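Local coordinates for IPT/TIG domain-containing protein BACOVA_02650 (PDB 5E7G), which binds xyloglucan at the bacterial cell surface and probably holds it there before its transport into the periplasm for degradation, at residues A[41-46]-A[62-67]; A[80-85]-A[93-98]; A[46-51]-A[68-73]; A[5-10]-A[33-38]. All blocks are in the same frame, centred on the assembly; numbering follows the deposited sequence.

Contact 1: A[41-46]-A[62-67]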
loop_
_atom_site.group_PDB
_atom_site.type_symbol
_atom_site.label_atom_id
_atom_site.label_comp_id
_atom_site.label_asym_id
_atom_site.label_seq_id
_atom_site.Cartn_x
_atom_site.Cartn_y
_atom_site.Cartn_z
ATOM N N GLN A 41 50.664 -25.349 -22.647
ATOM C CA GLN A 41 51.021 -25.618 -21.261
ATOM C C GLN A 41 50.040 -24.912 -20.331
ATOM O O GLN A 41 49.649 -25.450 -19.295
ATOM C CB GLN A 41 52.453 -25.152 -20.977
ATOM C CG GLN A 41 53.529 -25.823 -21.830
ATOM C CD GLN A 41 53.862 -27.222 -21.354
ATOM O OE1 GLN A 41 53.044 -28.136 -21.456
ATOM N NE2 GLN A 41 55.070 -27.395 -20.821
ATOM N N LYS A 42 49.647 -23.702 -20.723
ATOM C CA LYS A 42 48.799 -22.839 -19.908
ATOM C C LYS A 42 47.661 -22.240 -20.733
ATOM O O LYS A 42 47.833 -21.936 -21.915
ATOM C CB LYS A 42 49.627 -21.709 -19.281
ATOM C CG LYS A 42 50.744 -22.171 -18.359
ATOM C CD LYS A 42 50.204 -22.743 -17.051
ATOM C CE LYS A 42 51.329 -23.208 -16.130
ATOM N NZ LYS A 42 52.291 -22.101 -15.797
ATOM N N VAL A 43 46.499 -22.089 -20.104
ATOM C CA VAL A 43 45.391 -21.349 -20.696
ATOM C C VAL A 43 44.895 -20.277 -19.738
ATOM O O VAL A 43 44.815 -20.499 -18.529
ATOM C CB VAL A 43 44.219 -22.267 -21.064
ATOM C CG1 VAL A 43 43.089 -21.459 -21.709
ATOM C CG2 VAL A 43 44.688 -23.362 -21.998
ATOM N N TYR A 44 44.557 -19.119 -20.291
ATOM C CA TYR A 44 44.039 -18.010 -19.502
ATOM C C TYR A 44 42.803 -17.410 -20.162
ATOM O O TYR A 44 42.737 -17.321 -21.386
ATOM C CB TYR A 44 45.094 -16.915 -19.334
ATOM C CG TYR A 44 46.460 -17.386 -18.898
ATOM C CD1 TYR A 44 47.371 -17.869 -19.822
ATOM C CD2 TYR A 44 46.849 -17.310 -17.566
ATOM C CE1 TYR A 44 48.627 -18.281 -19.434
ATOM C CE2 TYR A 44 48.105 -17.719 -17.165
ATOM C CZ TYR A 44 48.993 -18.203 -18.105
ATOM O OH TYR A 44 50.250 -18.613 -17.714
ATOM N N ILE A 45 41.837 -17.000 -19.346
ATOM C CA ILE A 45 40.677 -16.247 -19.814
ATOM C C ILE A 45 40.476 -15.054 -18.895
ATOM O O ILE A 45 40.502 -15.195 -17.673
ATOM C CB ILE A 45 39.381 -17.092 -19.841
ATOM C CG1 ILE A 45 39.563 -18.357 -20.693
ATOM C CG2 ILE A 45 38.221 -16.246 -20.369
ATOM C CD1 ILE A 45 38.354 -19.273 -20.699
ATOM N N ASN A 46 40.265 -13.883 -19.487
ATOM C CA ASN A 46 40.157 -12.647 -18.721
ATOM C C ASN A 46 41.335 -12.470 -17.757
ATOM O O ASN A 46 41.157 -12.088 -16.598
ATOM C CB ASN A 46 38.825 -12.607 -17.961
ATOM C CG ASN A 46 37.636 -12.411 -18.882
ATOM O OD1 ASN A 46 37.798 -12.142 -20.073
ATOM N ND2 ASN A 46 36.431 -12.517 -18.329
ATOM N N ILE A 62 41.652 -26.879 -29.016
ATOM C CA ILE A 62 41.593 -26.957 -27.556
ATOM C C ILE A 62 40.133 -26.969 -27.130
ATOM O O ILE A 62 39.371 -26.082 -27.526
ATOM C CB ILE A 62 42.290 -25.762 -26.852
ATOM C CG1 ILE A 62 43.744 -25.620 -27.309
ATOM C CG2 ILE A 62 42.216 -25.912 -25.322
ATOM C CD1 ILE A 62 44.618 -26.787 -26.921
ATOM N N ILE A 63 39.746 -27.959 -26.331
ATOM C CA ILE A 63 38.419 -27.984 -25.725
ATOM C C ILE A 63 38.532 -27.774 -24.220
ATOM O O ILE A 63 39.223 -28.517 -23.520
ATOM C CB ILE A 63 37.669 -29.306 -25.981
ATOM C CG1 ILE A 63 37.710 -29.682 -27.467
ATOM C CG2 ILE A 63 36.222 -29.187 -25.491
ATOM C CD1 ILE A 63 37.126 -31.059 -27.768
ATOM N N LEU A 64 37.831 -26.761 -23.732
ATOM C CA LEU A 64 37.794 -26.463 -22.307
ATOM C C LEU A 64 36.435 -25.866 -21.987
ATOM O O LEU A 64 35.625 -25.633 -22.888
ATOM C CB LEU A 64 38.918 -25.499 -21.902
ATOM C CG LEU A 64 38.844 -24.064 -22.443
ATOM C CD1 LEU A 64 39.713 -23.139 -21.601
ATOM C CD2 LEU A 64 39.266 -23.992 -23.909
ATOM N N THR A 65 36.191 -25.621 -20.705
ATOM C CA THR A 65 34.957 -24.974 -20.271
ATOM C C THR A 65 35.279 -23.688 -19.510
ATOM O O THR A 65 36.132 -23.667 -18.618
ATOM C CB THR A 65 34.097 -25.913 -19.386
ATOM O OG1 THR A 65 34.749 -26.134 -18.132
ATOM C CG2 THR A 65 33.867 -27.256 -20.079
ATOM N N VAL A 66 34.609 -22.609 -19.896
ATOM C CA VAL A 66 34.769 -21.327 -19.229
ATOM C C VAL A 66 34.315 -21.476 -17.775
ATOM O O VAL A 66 33.154 -21.806 -17.530
ATOM C CB VAL A 66 33.953 -20.224 -19.915
ATOM C CG1 VAL A 66 34.182 -18.876 -19.221
ATOM C CG2 VAL A 66 34.306 -20.143 -21.397
ATOM N N PRO A 67 35.221 -21.250 -16.803
ATOM C CA PRO A 67 34.844 -21.413 -15.391
ATOM C C PRO A 67 33.639 -20.572 -14.979
ATOM O O PRO A 67 33.492 -19.431 -15.424
ATOM C CB PRO A 67 36.101 -20.958 -14.637
ATOM C CG PRO A 67 37.210 -21.184 -15.586
ATOM C CD PRO A 67 36.645 -20.901 -16.946
#

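Contact 2: A[80-85]-A[93-98]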
loop_
_atom_site.group_PDB
_atom_site.type_symbol
_atom_site.label_atom_id
_atom_site.label_comp_id
_atom_site.label_asym_id
_atom_site.label_seq_id
_atom_site.Cartn_x
_atom_site.Cartn_y
_atom_site.Cartn_z
ATOM N N LYS A 80 41.563 -7.908 -19.433
ATOM C CA LYS A 80 41.502 -7.964 -20.891
ATOM C C LYS A 80 40.571 -9.104 -21.315
ATOM O O LYS A 80 40.754 -10.244 -20.898
ATOM C CB LYS A 80 42.904 -8.153 -21.482
ATOM C CG LYS A 80 42.959 -8.265 -23.008
ATOM C CD LYS A 80 43.610 -7.055 -23.669
ATOM C CE LYS A 80 45.121 -6.942 -23.382
ATOM N NZ LYS A 80 45.916 -8.031 -24.015
ATOM N N GLY A 81 39.572 -8.789 -22.133
ATOM C CA GLY A 81 38.589 -9.768 -22.562
ATOM C C GLY A 81 39.087 -10.655 -23.684
ATOM O O GLY A 81 38.644 -10.534 -24.828
ATOM N N GLU A 82 40.006 -11.554 -23.349
ATOM C CA GLU A 82 40.595 -12.455 -24.331
ATOM C C GLU A 82 40.917 -13.801 -23.705
ATOM O O GLU A 82 41.095 -13.912 -22.489
ATOM C CB GLU A 82 41.870 -11.851 -24.933
ATOM C CG GLU A 82 43.101 -11.941 -24.013
ATOM C CD GLU A 82 44.331 -11.250 -24.578
ATOM O OE1 GLU A 82 44.228 -10.642 -25.668
ATOM O OE2 GLU A 82 45.403 -11.324 -23.928
ATOM N N ILE A 83 40.983 -14.824 -24.548
ATOM C CA ILE A 83 41.548 -16.095 -24.149
ATOM C C ILE A 83 43.008 -16.103 -24.604
ATOM O O ILE A 83 43.314 -15.714 -25.731
ATOM C CB ILE A 83 40.760 -17.288 -24.729
ATOM C CG1 ILE A 83 41.364 -18.607 -24.255
ATOM C CG2 ILE A 83 40.708 -17.235 -26.251
ATOM C CD1 ILE A 83 40.470 -19.804 -24.517
ATOM N N ARG A 84 43.904 -16.497 -23.706
ATOM C CA ARG A 84 45.336 -16.511 -23.988
ATOM C C ARG A 84 45.874 -17.933 -23.868
ATOM O O ARG A 84 45.626 -18.618 -22.873
ATOM C CB ARG A 84 46.084 -15.562 -23.038
ATOM C CG ARG A 84 47.612 -15.624 -23.122
ATOM C CD ARG A 84 48.244 -14.794 -22.014
ATOM N NE ARG A 84 49.698 -14.691 -22.125
ATOM C CZ ARG A 84 50.337 -13.702 -22.738
ATOM N NH1 ARG A 84 49.661 -12.715 -23.324
ATOM N NH2 ARG A 84 51.664 -13.703 -22.770
ATOM N N ILE A 85 46.602 -18.373 -24.889
ATOM C CA ILE A 85 47.197 -19.703 -24.898
ATOM C C ILE A 85 48.713 -19.606 -24.957
ATOM O O ILE A 85 49.268 -18.842 -25.748
ATOM C CB ILE A 85 46.667 -20.541 -26.079
ATOM C CG1 ILE A 85 45.208 -20.921 -25.816
ATOM C CG2 ILE A 85 47.501 -21.805 -26.271
ATOM C CD1 ILE A 85 44.527 -21.616 -26.976
ATOM N N ALA A 93 46.569 -15.207 -28.672
ATOM C CA ALA A 93 45.440 -14.581 -27.990
ATOM C C ALA A 93 44.308 -14.303 -28.961
ATOM O O ALA A 93 44.541 -13.969 -30.119
ATOM C CB ALA A 93 45.873 -13.287 -27.316
ATOM N N TYR A 94 43.081 -14.430 -28.472
ATOM C CA TYR A 94 41.900 -14.193 -29.287
ATOM C C TYR A 94 40.818 -13.559 -28.419
ATOM O O TYR A 94 40.548 -14.029 -27.315
ATOM C CB TYR A 94 41.420 -15.509 -29.902
ATOM C CG TYR A 94 40.270 -15.376 -30.874
ATOM C CD1 TYR A 94 40.486 -14.974 -32.185
ATOM C CD2 TYR A 94 38.972 -15.675 -30.487
ATOM C CE1 TYR A 94 39.438 -14.864 -33.079
ATOM C CE2 TYR A 94 37.917 -15.569 -31.375
ATOM C CZ TYR A 94 38.154 -15.164 -32.667
ATOM O OH TYR A 94 37.101 -15.060 -33.546
ATOM N N ASN A 95 40.213 -12.482 -28.905
ATOM C CA ASN A 95 39.210 -11.773 -28.116
ATOM C C ASN A 95 37.905 -12.534 -28.027
ATOM O O ASN A 95 37.420 -13.079 -29.015
ATOM C CB ASN A 95 38.953 -10.387 -28.696
ATOM C CG ASN A 95 40.142 -9.470 -28.542
ATOM O OD1 ASN A 95 41.096 -9.786 -27.830
ATOM N ND2 ASN A 95 40.091 -8.323 -29.202
ATOM N N MET A 96 37.348 -12.572 -26.821
ATOM C CA MET A 96 36.060 -13.213 -26.584
ATOM C C MET A 96 35.419 -12.585 -25.351
ATOM O O MET A 96 36.118 -12.154 -24.432
ATOM C CB MET A 96 36.212 -14.728 -26.409
ATOM C CG MET A 96 36.736 -15.153 -25.049
ATOM S SD MET A 96 36.826 -16.941 -24.815
ATOM C CE MET A 96 35.130 -17.421 -25.094
ATOM N N HIS A 97 34.091 -12.542 -25.334
ATOM C CA HIS A 97 33.356 -11.828 -24.299
ATOM C C HIS A 97 32.551 -12.776 -23.424
ATOM O O HIS A 97 31.548 -13.336 -23.865
ATOM C CB HIS A 97 32.427 -10.798 -24.938
ATOM C CG HIS A 97 31.809 -9.858 -23.956
ATOM N ND1 HIS A 97 30.798 -10.234 -23.101
ATOM C CD2 HIS A 97 32.064 -8.557 -23.689
ATOM C CE1 HIS A 97 30.453 -9.204 -22.351
ATOM N NE2 HIS A 97 31.206 -8.173 -22.689
ATOM N N VAL A 98 32.994 -12.954 -22.182
ATOM C CA VAL A 98 32.247 -13.751 -21.222
ATOM C C VAL A 98 31.135 -12.874 -20.633
ATOM O O VAL A 98 31.403 -11.837 -20.014
ATOM C CB VAL A 98 33.146 -14.306 -20.104
ATOM C CG1 VAL A 98 32.359 -15.252 -19.214
ATOM C CG2 VAL A 98 34.349 -15.025 -20.690
#

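Contact 3: A[46-51]-A[68-73]. With SO4 (sulfate ion), chain F.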
loop_
_atom_site.group_PDB
_atom_site.type_symbol
_atom_site.label_atom_id
_atom_site.label_comp_id
_atom_site.label_asym_id
_atom_site.label_seq_id
_atom_site.Cartn_x
_atom_site.Cartn_y
_atom_site.Cartn_z
ATOM N N ASN A 46 40.265 -13.883 -19.487
ATOM C CA ASN A 46 40.157 -12.647 -18.721
ATOM C C ASN A 46 41.335 -12.470 -17.757
ATOM O O ASN A 46 41.157 -12.088 -16.598
ATOM C CB ASN A 46 38.825 -12.607 -17.961
ATOM C CG ASN A 46 37.636 -12.411 -18.882
ATOM O OD1 ASN A 46 37.798 -12.142 -20.073
ATOM N ND2 ASN A 46 36.431 -12.517 -18.329
ATOM N N ASP A 47 42.535 -12.758 -18.259
ATOM C CA ASP A 47 43.781 -12.606 -17.501
ATOM C C ASP A 47 43.819 -13.507 -16.259
ATOM O O ASP A 47 44.597 -13.267 -15.337
ATOM C CB ASP A 47 43.994 -11.133 -17.110
ATOM C CG ASP A 47 44.357 -10.250 -18.303
ATOM O OD1 ASP A 47 45.111 -10.713 -19.190
ATOM O OD2 ASP A 47 43.889 -9.095 -18.355
ATOM N N GLN A 48 43.000 -14.555 -16.253
ATOM C CA GLN A 48 42.955 -15.499 -15.137
ATOM C C GLN A 48 43.298 -16.913 -15.581
ATOM O O GLN A 48 42.806 -17.391 -16.597
ATOM C CB GLN A 48 41.570 -15.511 -14.496
ATOM C CG GLN A 48 41.162 -14.231 -13.812
ATOM C CD GLN A 48 39.662 -14.166 -13.604
ATOM O OE1 GLN A 48 39.093 -14.941 -12.839
ATOM N NE2 GLN A 48 39.012 -13.255 -14.310
ATOM N N GLU A 49 44.128 -17.582 -14.798
ATOM C CA GLU A 49 44.504 -18.948 -15.095
ATOM C C GLU A 49 43.262 -19.841 -15.140
ATOM O O GLU A 49 42.389 -19.743 -14.280
ATOM C CB GLU A 49 45.493 -19.456 -14.051
ATOM C CG GLU A 49 46.355 -20.607 -14.537
ATOM C CD GLU A 49 47.418 -20.987 -13.533
ATOM O OE1 GLU A 49 47.170 -20.809 -12.314
ATOM O OE2 GLU A 49 48.498 -21.453 -13.966
ATOM N N VAL A 50 43.188 -20.693 -16.156
ATOM C CA VAL A 50 42.057 -21.603 -16.336
ATOM C C VAL A 50 42.565 -23.021 -16.514
ATOM O O VAL A 50 43.497 -23.265 -17.279
ATOM C CB VAL A 50 41.200 -21.198 -17.553
ATOM C CG1 VAL A 50 40.201 -22.276 -17.899
ATOM C CG2 VAL A 50 40.485 -19.886 -17.276
ATOM N N SER A 51 41.958 -23.964 -15.803
ATOM C CA SER A 51 42.351 -25.359 -15.947
ATOM C C SER A 51 41.827 -25.926 -17.263
ATOM O O SER A 51 40.749 -25.555 -17.725
ATOM C CB SER A 51 41.838 -26.199 -14.779
ATOM O OG SER A 51 40.480 -26.543 -14.968
ATOM N N ASN A 68 32.789 -21.141 -14.130
ATOM C CA ASN A 68 31.612 -20.440 -13.627
ATOM C C ASN A 68 31.979 -19.240 -12.779
ATOM O O ASN A 68 31.379 -18.174 -12.904
ATOM C CB ASN A 68 30.734 -21.387 -12.807
ATOM C CG ASN A 68 29.870 -22.264 -13.675
ATOM O OD1 ASN A 68 28.840 -21.822 -14.181
ATOM N ND2 ASN A 68 30.286 -23.510 -13.862
ATOM N N GLU A 69 32.973 -19.422 -11.918
ATOM C CA GLU A 69 33.363 -18.389 -10.968
ATOM C C GLU A 69 34.405 -17.428 -11.544
ATOM O O GLU A 69 35.031 -16.672 -10.802
ATOM C CB GLU A 69 33.899 -19.033 -9.687
ATOM C CG GLU A 69 32.965 -20.074 -9.082
ATOM C CD GLU A 69 31.574 -19.521 -8.796
ATOM O OE1 GLU A 69 31.464 -18.317 -8.471
ATOM O OE2 GLU A 69 30.591 -20.289 -8.905
ATOM N N LEU A 70 34.578 -17.453 -12.862
ATOM C CA LEU A 70 35.501 -16.537 -13.529
ATOM C C LEU A 70 35.108 -15.080 -13.296
ATOM O O LEU A 70 33.967 -14.690 -13.542
ATOM C CB LEU A 70 35.542 -16.824 -15.034
ATOM C CG LEU A 70 36.590 -16.059 -15.846
ATOM C CD1 LEU A 70 37.948 -16.727 -15.701
ATOM C CD2 LEU A 70 36.190 -15.958 -17.312
ATOM N N GLU A 71 36.048 -14.271 -12.820
ATOM C CA GLU A 71 35.793 -12.846 -12.665
ATOM C C GLU A 71 35.639 -12.217 -14.052
ATOM O O GLU A 71 36.491 -12.391 -14.920
ATOM C CB GLU A 71 36.911 -12.171 -11.874
ATOM C CG GLU A 71 36.625 -10.704 -11.542
ATOM C CD GLU A 71 37.812 -9.972 -10.935
ATOM O OE1 GLU A 71 38.882 -10.595 -10.743
ATOM O OE2 GLU A 71 37.668 -8.765 -10.653
ATOM N N LEU A 72 34.544 -11.496 -14.259
ATOM C CA LEU A 72 34.193 -11.007 -15.589
ATOM C C LEU A 72 34.649 -9.571 -15.815
ATOM O O LEU A 72 34.905 -8.828 -14.867
ATOM C CB LEU A 72 32.681 -11.120 -15.802
ATOM C CG LEU A 72 32.087 -12.511 -15.525
ATOM C CD1 LEU A 72 30.603 -12.542 -15.887
ATOM C CD2 LEU A 72 32.840 -13.604 -16.270
ATOM N N THR A 73 34.765 -9.197 -17.086
ATOM C CA THR A 73 35.200 -7.860 -17.461
ATOM C C THR A 73 34.155 -6.828 -17.071
ATOM O O THR A 73 34.472 -5.651 -16.912
ATOM C CB THR A 73 35.464 -7.750 -18.969
ATOM O OG1 THR A 73 34.302 -8.186 -19.687
ATOM C CG2 THR A 73 36.662 -8.608 -19.360
HETATM S S SO4 F . 34.102 -23.660 -11.950
HETATM O O1 SO4 F . 34.248 -22.207 -11.844
HETATM O O2 SO4 F . 35.401 -24.244 -12.260
HETATM O O3 SO4 F . 33.623 -24.173 -10.668
HETATM O O4 SO4 F . 33.174 -24.044 -13.017
HETATM O O HOH W 1 33.981 -11.057 -19.370
#

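Contact 4: A[5-10]-A[33-38]. With SO4 (sulfate ion), chain G.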
loop_
_atom_site.group_PDB
_atom_site.type_symbol
_atom_site.label_atom_id
_atom_site.label_comp_id
_atom_site.label_asym_id
_atom_site.label_seq_id
_atom_site.Cartn_x
_atom_site.Cartn_y
_atom_site.Cartn_z
ATOM N N VAL A 5 48.450 -20.152 -33.200
ATOM C CA VAL A 5 47.471 -19.231 -33.759
ATOM C C VAL A 5 46.067 -19.681 -33.379
ATOM O O VAL A 5 45.831 -20.871 -33.175
ATOM C CB VAL A 5 47.602 -19.147 -35.299
ATOM C CG1 VAL A 5 46.467 -18.331 -35.921
ATOM C CG2 VAL A 5 48.952 -18.551 -35.681
ATOM N N ILE A 6 45.152 -18.723 -33.270
ATOM C CA ILE A 6 43.740 -19.005 -33.017
ATOM C C ILE A 6 42.911 -18.360 -34.116
ATOM O O ILE A 6 42.986 -17.150 -34.320
ATOM C CB ILE A 6 43.274 -18.477 -31.637
ATOM C CG1 ILE A 6 44.034 -19.182 -30.511
ATOM C CG2 ILE A 6 41.762 -18.672 -31.455
ATOM C CD1 ILE A 6 43.850 -18.536 -29.171
ATOM N N HIS A 7 42.118 -19.171 -34.810
ATOM C CA HIS A 7 41.327 -18.693 -35.940
ATOM C C HIS A 7 39.919 -18.284 -35.511
ATOM O O HIS A 7 39.377 -17.295 -36.000
ATOM C CB HIS A 7 41.267 -19.764 -37.035
ATOM C CG HIS A 7 42.548 -19.917 -37.800
ATOM N ND1 HIS A 7 43.173 -21.133 -37.978
ATOM C CD2 HIS A 7 43.324 -19.001 -38.428
ATOM C CE1 HIS A 7 44.278 -20.960 -38.682
ATOM N NE2 HIS A 7 44.391 -19.675 -38.969
ATOM N N TYR A 8 39.329 -19.042 -34.592
ATOM C CA TYR A 8 37.976 -18.753 -34.122
ATOM C C TYR A 8 37.625 -19.628 -32.917
ATOM O O TYR A 8 38.403 -20.504 -32.527
ATOM C CB TYR A 8 36.952 -18.971 -35.250
ATOM C CG TYR A 8 36.724 -20.424 -35.626
ATOM C CD1 TYR A 8 35.686 -21.151 -35.057
ATOM C CD2 TYR A 8 37.540 -21.066 -36.554
ATOM C CE1 TYR A 8 35.465 -22.480 -35.395
ATOM C CE2 TYR A 8 37.330 -22.398 -36.900
ATOM C CZ TYR A 8 36.290 -23.098 -36.317
ATOM O OH TYR A 8 36.064 -24.420 -36.646
ATOM N N ILE A 9 36.450 -19.390 -32.339
ATOM C CA ILE A 9 35.978 -20.174 -31.203
ATOM C C ILE A 9 34.533 -20.621 -31.407
ATOM O O ILE A 9 33.656 -19.806 -31.690
ATOM C CB ILE A 9 36.097 -19.373 -29.893
ATOM C CG1 ILE A 9 37.573 -19.113 -29.582
ATOM C CG2 ILE A 9 35.443 -20.127 -28.730
ATOM C CD1 ILE A 9 37.808 -18.188 -28.422
ATOM N N ARG A 10 34.299 -21.923 -31.257
ATOM C CA ARG A 10 32.961 -22.495 -31.373
ATOM C C ARG A 10 32.363 -22.728 -29.988
ATOM O O ARG A 10 33.095 -22.952 -29.025
ATOM C CB ARG A 10 33.001 -23.815 -32.151
ATOM C CG ARG A 10 31.633 -24.298 -32.632
ATOM C CD ARG A 10 31.743 -25.524 -33.542
ATOM N NE ARG A 10 32.000 -26.761 -32.790
ATOM C CZ ARG A 10 33.065 -27.551 -32.930
ATOM N NH1 ARG A 10 34.025 -27.265 -33.810
ATOM N NH2 ARG A 10 33.170 -28.650 -32.182
ATOM N N VAL A 33 39.818 -23.196 -32.032
ATOM C CA VAL A 33 40.342 -23.730 -33.287
ATOM C C VAL A 33 41.462 -22.854 -33.836
ATOM O O VAL A 33 41.338 -21.628 -33.908
ATOM C CB VAL A 33 39.233 -23.859 -34.347
ATOM C CG1 VAL A 33 39.803 -24.386 -35.664
ATOM C CG2 VAL A 33 38.129 -24.779 -33.838
ATOM N N GLY A 34 42.553 -23.503 -34.233
ATOM C CA GLY A 34 43.708 -22.812 -34.769
ATOM C C GLY A 34 44.807 -23.769 -35.199
ATOM O O GLY A 34 44.527 -24.882 -35.649
ATOM N N GLU A 35 46.056 -23.332 -35.056
ATOM C CA GLU A 35 47.211 -24.113 -35.487
ATOM C C GLU A 35 48.303 -24.148 -34.426
ATOM O O GLU A 35 48.448 -23.219 -33.630
ATOM C CB GLU A 35 47.787 -23.542 -36.784
ATOM C CG GLU A 35 46.827 -23.571 -37.963
ATOM C CD GLU A 35 47.386 -22.863 -39.188
ATOM O OE1 GLU A 35 48.568 -22.452 -39.159
ATOM O OE2 GLU A 35 46.642 -22.714 -40.181
ATOM N N HIS A 36 49.063 -25.239 -34.433
ATOM C CA HIS A 36 50.236 -25.398 -33.577
ATOM C C HIS A 36 49.895 -25.237 -32.099
ATOM O O HIS A 36 50.576 -24.517 -31.372
ATOM C CB HIS A 36 51.318 -24.407 -33.997
ATOM C CG HIS A 36 51.635 -24.468 -35.457
ATOM N ND1 HIS A 36 51.423 -23.409 -36.314
ATOM C CD2 HIS A 36 52.113 -25.480 -36.220
ATOM C CE1 HIS A 36 51.775 -23.761 -37.539
ATOM N NE2 HIS A 36 52.197 -25.012 -37.508
ATOM N N LEU A 37 48.842 -25.933 -31.671
ATOM C CA LEU A 37 48.353 -25.875 -30.294
ATOM C C LEU A 37 48.579 -27.187 -29.564
ATOM O O LEU A 37 48.102 -27.369 -28.451
ATOM C CB LEU A 37 46.859 -25.535 -30.271
ATOM C CG LEU A 37 46.423 -24.353 -31.142
ATOM C CD1 LEU A 37 44.913 -24.213 -31.126
ATOM C CD2 LEU A 37 47.084 -23.068 -30.682
ATOM N N GLY A 38 49.311 -28.099 -30.193
ATOM C CA GLY A 38 49.501 -29.434 -29.657
ATOM C C GLY A 38 50.133 -29.423 -28.281
ATOM O O GLY A 38 49.840 -30.288 -27.460
HETATM S S SO4 G . 51.921 -29.090 -32.884
HETATM O O1 SO4 G . 52.727 -28.171 -33.684
HETATM O O2 SO4 G . 50.633 -28.458 -32.644
HETATM O O3 SO4 G . 51.657 -30.326 -33.615
HETATM O O4 SO4 G . 52.600 -29.394 -31.624
#

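Contact 1: A[41-46]-A[62-67]
The N-terminal IPT/TIG unit is a small immunoglobulin-like beta-sandwich, and here its two sheets meet face to face: strand 42-45 belongs to one, strand 61-65 to the other. V43 and I45, alternate residues whose CB atoms point at the opposite sheet, carry the first side of the contact. V43 meets L64 tip to tip, its CG1 sent across by a chi1 of -179° to lie 3.8 Å from L64 CD1. I45 extends its chain so that CD1 comes to 4.2 Å from the same L64 CD1. Beyond the strand, the I45 side chain crosses that of V66 at about a right angle, with I45 CD1 4.2 Å from V66 CG2, and the same methyl approaches CD of P67 at 4.4 Å. I30 and V32 of strand 29-35 and V50 of strand 48-50 also lie against L64, and V50 touches I45. Joined by methyl and methylene groups alone, the two segments depend on shape and burial, an illustration of how hydrophobic packing can hold two sheets together.

Contact 2: A[80-85]-A[93-98]
E82 and N95 face each other across two antiparallel strands as a non-hydrogen-bonded pair, their carboxylate and amide planes turned 31° apart. The amide oxygen of N95 lies beside the stem of the glutamate, OD1 3.6 Å from E82 CB, while the extended chain of E82 carries its carboxylate along to A93, with E82 OE1 3.5 Å from A93 CB. K80 reaches back to E82 OE2 in a weak salt bridge. The other face is apolar: CG2 of I83 stands 4.1 Å from CB of Y94, whose ring leads away toward I6 and I9. With CG between its backbone N and carbonyl carbon (chi1 77°), M96 brings SD to 4.0 Å from I83 CB. I83 and Y94 also exchange two backbone bonds, I83 N to Y94 O at 2.9 Å and Y94 N to I83 O at 3.0 Å. A further one runs from M96 N to G81 O, G81 being the centre of an inverse gamma turn. Such two-faced pairing is that of a beta hairpin, here 82-86 with 91-95, bordering an immunoglobulin-like sheet.

Contact 3: A[46-51]-A[68-73]
N46, in the turn between strands 42-45 and 48-50, points its side chain at the loop 68-73. Its ND2 gives a weak hydrogen bond to E71 O and a second bond to a water, at 3.0 Å, which also accepts from T73 N; the flank of the amide rests on L70, with N46 ND2 3.6 Å from L70 CD2, and OD1 lies near the methyl of T73. Two residues on, Q48 spans the backbone N and O of E71 with both ends of its amide. Q48 OE1 accepts from E71 N at 3.1 Å, the donor in the carbonyl plane on a lone pair, and Q48 NE2 donates to E71 O at 2.7 Å, that oxygen being only 4° out of the amide plane. Two bonds from one flat group fix its rotation, and a weak third one from Q48 NE2 to N46 O ties it to its own turn. E71 O thus takes a short bond from Q48 and a weak one from N46. Alongside the glutamine amide, L70 CD1 sits 3.6 Å from Q48 OE1 and also reaches V50 CG2. N68 and E69 bind a sulfate, probably from the crystallisation liquor. V98 of strand 97-98 touches L70 and L72 of the loop and N46 of the turn, and I45 of strand 42-45 touches L70.

Contact 4: A[5-10]-A[33-38]
The ring of Y8 lies with one face over V33: CB of the valine sits 3.8 Å from the centroid of the Y8 ring, 24° off the normal, in a CH-pi contact, and V33 CG1 comes to 3.4 Å from Y8 CE2. Y8 CG stands between its backbone N and carbonyl carbon (chi1 71°), which swings the ring back across the neighbouring strand. The H7 imidazole is used differently. V5 CG1 of its own strand covers one face toward the rim, whereas the carboxylate of E35 arrives at the edge in the ring plane, E35 OE2 3.3 Å from H7 CE1, with the two flat groups turned 74° apart. Both rings belong to a classic beta bulge, in which H7 and Y8 together face V33 and shift the antiparallel register of strands 5-10 and 29-35 by one residue. The oxygen of V33 consequently takes two donors, H7 N at 2.7 Å and, weakly, Y8 N at 3.3 Å. V33 N returns a bond to Y8 O, and on the N-terminal side of the bulge in strand 5-10, V5 and E35 pair through bonds in both directions. G34 brings its CA to 3.3 Å from V5 O in a CA-H...O contact, a spot too close to strand 5-10 for a side chain. L37 then lays CD2 3.6 Å from V5 O, while G38 N holds a sulfate, probably from the crystallisation liquor, whose O1 lies at the edge of the H36 ring, in its plane.

How the contacts relate
Followed from the N terminus, the chain first closes contact 4, which brings strand 5-10 alongside strand 29-35 and begins one sheet of the sandwich, which 61-65 completes. Contacts 1 and 3 come next and cross, since their segments alternate and share N46: 42-45 passes through the turn into 48-50, and the strand 61-65 runs on into the loop 68-73. Contact 1 joins the two sheets, while contact 3 fastens that loop to the edge strand 48-50 of the other sheet. Contact 2 closes last, in series, adding the hairpin that completes this sheet, with backbone bonds from 82-86 to 42-45. Y94 packs on I6 and I9, and I83 on I9, linking contact 2 to contact 4 across the sandwich.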